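Local atomic coordinates of imelysin-like protein (Psychrobacter arcticus, PDB entry 3PF0), a protein that is of unknown function but belongs to the imelysin-like (peptidase M75) family and may be a metalloendopeptidase. Residues A[56-67]-A[207-217]. Residues are numbered along the deposited sequence; the frame is centred on the assembly and turned at random. Where two conformers were deposited one is given.
Sequences THVANDMVIPAY and WQQNAIKLLAI
Segment 56-67 of helix 48-84 and the end of helix 183-214 run roughly antiparallel, their short axes 10.3 Å apart at closest approach and at 150°, with the CA atoms of A59 and A211, and of I64 and W207, nearest each other. V63 CG1, set anti to its own backbone N (chi1 176°), rests its methyl on the middle of one indole face of W207, a CH-pi contact 3.6 Å from the centroid of the six-membered ring; L214 CD1 of the indole's own helix covers the opposite face. The Y67 ring is turned 26° from the five-membered ring of W207 and slid aside, so they barely overlap; CE2 comes 3.5 Å from W207 CD1. One water joins the polar ends, donating to Y67 OH and accepting from W207 NE1. A leucine in place of W207 would probably strip V63 of its flat platform and leave the water without its indole N-H. This is helix-to-helix packing in an all-helical fold, with W230 of helix 225-250 also touching V63. I64 CG1 meets W207 CB at 3.8 Å, while its CG2 lies against Q208 CG and NE2. Farther along, A59 CB meets A211 CB and L215 CD1, both at 4.0 Å. A Schellman motif with A216 at positive phi ends helix 183-214; beyond it I217 CG2 lies 3.5 Å from OG1 of T56, a hydroxyl hydrogen-bonded to K52 O.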
loop_
_atom_site.group_PDB
_atom_site.type_symbol
_atom_site.label_atom_id
_atom_site.label_comp_id
_atom_site.label_asym_id
_atom_site.label_seq_id
_atom_site.Cartn_x
_atom_site.Cartn_y
_atom_site.Cartn_z
ATOM N N THR A 56 -0.087 14.284 -15.371
ATOM C CA THR A 56 -1.256 13.705 -16.051
ATOM C C THR A 56 -1.007 12.202 -16.266
ATOM O O THR A 56 -1.922 11.397 -16.073
ATOM C CB THR A 56 -1.542 14.458 -17.363
ATOM O OG1 THR A 56 -1.771 15.834 -17.055
ATOM C CG2 THR A 56 -2.744 13.908 -18.115
ATOM N N HIS A 57 0.239 11.835 -16.624
ATOM C CA HIS A 57 0.651 10.450 -16.847
ATOM C C HIS A 57 0.638 9.666 -15.501
ATOM O O HIS A 57 0.240 8.500 -15.479
ATOM C CB HIS A 57 2.031 10.422 -17.544
ATOM C CG HIS A 57 2.892 9.256 -17.186
ATOM N ND1 HIS A 57 2.753 8.039 -17.819
ATOM C CD2 HIS A 57 3.886 9.165 -16.274
ATOM C CE1 HIS A 57 3.647 7.242 -17.262
ATOM N NE2 HIS A 57 4.354 7.878 -16.330
ATOM N N VAL A 58 1.032 10.316 -14.395
ATOM C CA VAL A 58 1.069 9.707 -13.061
ATOM C C VAL A 58 -0.366 9.375 -12.608
ATOM O O VAL A 58 -0.612 8.280 -12.092
ATOM C CB VAL A 58 1.826 10.637 -12.067
ATOM C CG1 VAL A 58 1.428 10.385 -10.612
ATOM C CG2 VAL A 58 3.335 10.510 -12.252
ATOM N N ALA A 59 -1.308 10.299 -12.846
ATOM C CA ALA A 59 -2.713 10.114 -12.494
ATOM C C ALA A 59 -3.344 8.983 -13.321
ATOM O O ALA A 59 -3.890 8.041 -12.749
ATOM C CB ALA A 59 -3.482 11.418 -12.698
ATOM N N ASN A 60 -3.192 9.038 -14.647
ATOM C CA ASN A 60 -3.795 8.091 -15.576
ATOM C C ASN A 60 -3.135 6.715 -15.616
ATOM O O ASN A 60 -3.857 5.733 -15.794
ATOM C CB ASN A 60 -3.810 8.681 -16.999
ATOM C CG ASN A 60 -4.780 9.826 -17.166
ATOM O OD1 ASN A 60 -5.814 9.908 -16.487
ATOM N ND2 ASN A 60 -4.492 10.720 -18.104
ATOM N N ASP A 61 -1.793 6.631 -15.530
ATOM C CA ASP A 61 -1.098 5.351 -15.676
ATOM C C ASP A 61 -0.663 4.704 -14.350
ATOM O O ASP A 61 -0.269 3.535 -14.370
ATOM C CB ASP A 61 0.118 5.505 -16.605
ATOM C CG ASP A 61 -0.240 6.000 -18.006
ATOM O OD1 ASP A 61 -1.388 5.750 -18.458
ATOM O OD2 ASP A 61 0.626 6.624 -18.656
HETATM N N MSE A 62 -0.756 5.413 -13.210
HETATM C CA MSE A 62 -0.310 4.800 -11.959
HETATM C C MSE A 62 -1.315 4.905 -10.814
HETATM O O MSE A 62 -1.660 3.875 -10.237
HETATM C CB MSE A 62 1.041 5.374 -11.520
HETATM C CG MSE A 62 2.193 4.837 -12.351
HETATM SE SE MSE A 62 3.913 5.451 -11.746
HETATM C CE MSE A 62 4.950 5.176 -13.389
ATOM N N VAL A 63 -1.777 6.122 -10.482
ATOM C CA VAL A 63 -2.669 6.365 -9.345
ATOM C C VAL A 63 -4.048 5.697 -9.572
ATOM O O VAL A 63 -4.422 4.810 -8.787
ATOM C CB VAL A 63 -2.796 7.876 -9.017
ATOM C CG1 VAL A 63 -3.794 8.119 -7.891
ATOM C CG2 VAL A 63 -1.436 8.483 -8.676
ATOM N N ILE A 64 -4.780 6.123 -10.628
ATOM C CA ILE A 64 -6.109 5.610 -10.979
ATOM C C ILE A 64 -6.033 4.074 -11.221
ATOM O O ILE A 64 -6.827 3.386 -10.578
ATOM C CB ILE A 64 -6.776 6.402 -12.149
ATOM C CG1 ILE A 64 -7.080 7.858 -11.697
ATOM C CG2 ILE A 64 -8.055 5.707 -12.649
ATOM C CD1 ILE A 64 -7.262 8.914 -12.812
ATOM N N PRO A 65 -5.064 3.502 -11.998
ATOM C CA PRO A 65 -5.018 2.033 -12.153
ATOM C C PRO A 65 -4.787 1.272 -10.846
ATOM O O PRO A 65 -5.381 0.206 -10.677
ATOM C CB PRO A 65 -3.848 1.815 -13.123
ATOM C CG PRO A 65 -3.785 3.071 -13.899
ATOM C CD PRO A 65 -4.056 4.138 -12.873
ATOM N N ALA A 66 -3.969 1.821 -9.914
ATOM C CA ALA A 66 -3.706 1.176 -8.626
ATOM C C ALA A 66 -4.980 1.093 -7.800
ATOM O O ALA A 66 -5.268 0.038 -7.238
ATOM C CB ALA A 66 -2.632 1.919 -7.860
ATOM N N TYR A 67 -5.764 2.181 -7.762
ATOM C CA TYR A 67 -7.020 2.181 -7.026
ATOM C C TYR A 67 -8.048 1.279 -7.715
ATOM O O TYR A 67 -8.761 0.547 -7.025
ATOM C CB TYR A 67 -7.565 3.613 -6.844
ATOM C CG TYR A 67 -6.812 4.426 -5.810
ATOM C CD1 TYR A 67 -6.646 3.956 -4.507
ATOM C CD2 TYR A 67 -6.330 5.698 -6.111
ATOM C CE1 TYR A 67 -5.950 4.699 -3.552
ATOM C CE2 TYR A 67 -5.643 6.454 -5.160
ATOM C CZ TYR A 67 -5.458 5.952 -3.881
ATOM O OH TYR A 67 -4.820 6.714 -2.928
ATOM N N TRP A 207 -10.598 10.324 -7.886
ATOM C CA TRP A 207 -9.368 10.598 -8.628
ATOM C C TRP A 207 -9.672 10.836 -10.116
ATOM O O TRP A 207 -9.084 11.745 -10.696
ATOM C CB TRP A 207 -8.362 9.450 -8.456
ATOM C CG TRP A 207 -7.359 9.732 -7.377
ATOM C CD1 TRP A 207 -7.405 9.299 -6.084
ATOM C CD2 TRP A 207 -6.254 10.644 -7.457
ATOM N NE1 TRP A 207 -6.376 9.856 -5.362
ATOM C CE2 TRP A 207 -5.641 10.671 -6.185
ATOM C CE3 TRP A 207 -5.706 11.428 -8.490
ATOM C CZ2 TRP A 207 -4.484 11.419 -5.926
ATOM C CZ3 TRP A 207 -4.576 12.188 -8.227
ATOM C CH2 TRP A 207 -3.971 12.173 -6.960
ATOM N N GLN A 208 -10.599 10.036 -10.716
ATOM C CA GLN A 208 -10.997 10.169 -12.124
ATOM C C GLN A 208 -11.647 11.525 -12.373
ATOM O O GLN A 208 -11.433 12.127 -13.426
ATOM C CB GLN A 208 -11.954 9.040 -12.546
ATOM C CG GLN A 208 -11.235 7.721 -12.833
ATOM C CD GLN A 208 -12.146 6.528 -13.011
ATOM O OE1 GLN A 208 -13.263 6.457 -12.478
ATOM N NE2 GLN A 208 -11.652 5.525 -13.718
ATOM N N GLN A 209 -12.410 12.015 -11.390
ATOM C CA GLN A 209 -13.107 13.291 -11.452
ATOM C C GLN A 209 -12.203 14.485 -11.143
ATOM O O GLN A 209 -12.259 15.474 -11.874
ATOM C CB GLN A 209 -14.280 13.270 -10.447
ATOM C CG GLN A 209 -15.139 14.531 -10.427
ATOM C CD GLN A 209 -15.956 14.708 -11.682
ATOM O OE1 GLN A 209 -16.729 13.836 -12.083
ATOM N NE2 GLN A 209 -15.833 15.869 -12.302
ATOM N N ASN A 210 -11.396 14.405 -10.057
ATOM C CA ASN A 210 -10.641 15.558 -9.555
ATOM C C ASN A 210 -9.095 15.498 -9.672
ATOM O O ASN A 210 -8.437 16.297 -9.003
ATOM C CB ASN A 210 -11.011 15.770 -8.066
ATOM C CG ASN A 210 -12.496 15.911 -7.790
ATOM O OD1 ASN A 210 -13.169 16.815 -8.292
ATOM N ND2 ASN A 210 -13.038 15.029 -6.961
ATOM N N ALA A 211 -8.525 14.627 -10.532
ATOM C CA ALA A 211 -7.061 14.460 -10.695
ATOM C C ALA A 211 -6.295 15.786 -10.910
ATOM O O ALA A 211 -5.248 15.979 -10.292
ATOM C CB ALA A 211 -6.761 13.511 -11.850
ATOM N N ILE A 212 -6.817 16.682 -11.782
ATOM C CA ILE A 212 -6.196 17.968 -12.128
ATOM C C ILE A 212 -6.023 18.832 -10.866
ATOM O O ILE A 212 -4.920 19.317 -10.612
ATOM C CB ILE A 212 -6.983 18.689 -13.256
ATOM C CG1 ILE A 212 -6.828 17.931 -14.597
ATOM C CG2 ILE A 212 -6.570 20.168 -13.398
ATOM C CD1 ILE A 212 -7.844 18.343 -15.720
ATOM N N LYS A 213 -7.090 18.987 -10.076
ATOM C CA LYS A 213 -7.074 19.754 -8.835
ATOM C C LYS A 213 -6.188 19.071 -7.771
ATOM O O LYS A 213 -5.404 19.757 -7.115
ATOM C CB LYS A 213 -8.506 19.931 -8.309
ATOM C CG LYS A 213 -8.653 21.053 -7.290
ATOM C CD LYS A 213 -9.719 20.756 -6.246
ATOM C CE LYS A 213 -11.113 21.152 -6.668
ATOM N NZ LYS A 213 -12.069 20.984 -5.548
ATOM N N LEU A 214 -6.302 17.731 -7.612
ATOM C CA LEU A 214 -5.536 16.967 -6.612
ATOM C C LEU A 214 -4.014 17.031 -6.837
ATOM O O LEU A 214 -3.271 17.096 -5.854
ATOM C CB LEU A 214 -5.986 15.497 -6.550
ATOM C CG LEU A 214 -7.364 15.251 -5.948
ATOM C CD1 LEU A 214 -7.923 13.925 -6.398
ATOM C CD2 LEU A 214 -7.356 15.412 -4.422
ATOM N N LEU A 215 -3.558 17.037 -8.110
ATOM C CA LEU A 215 -2.127 17.087 -8.430
ATOM C C LEU A 215 -1.677 18.462 -8.967
ATOM O O LEU A 215 -0.568 18.565 -9.497
ATOM C CB LEU A 215 -1.760 15.980 -9.440
ATOM C CG LEU A 215 -1.658 14.546 -8.906
ATOM C CD1 LEU A 215 -1.459 13.568 -10.052
ATOM C CD2 LEU A 215 -0.513 14.392 -7.890
ATOM N N ALA A 216 -2.518 19.519 -8.804
ATOM C CA ALA A 216 -2.280 20.904 -9.263
ATOM C C ALA A 216 -1.680 20.914 -10.692
ATOM O O ALA A 216 -0.695 21.601 -10.977
ATOM C CB ALA A 216 -1.380 21.643 -8.280
ATOM N N ILE A 217 -2.285 20.095 -11.573
ATOM C CA ILE A 217 -1.871 19.857 -12.955
ATOM C C ILE A 217 -1.978 21.143 -13.802
ATOM O O ILE A 217 -1.107 21.358 -14.647
ATOM C CB ILE A 217 -2.686 18.663 -13.535
ATOM C CG1 ILE A 217 -2.232 17.347 -12.864
ATOM C CG2 ILE A 217 -2.602 18.559 -15.067
ATOM C CD1 ILE A 217 -3.128 16.115 -13.053
HETATM O O HOH W 1 -5.854 9.194 -2.632
#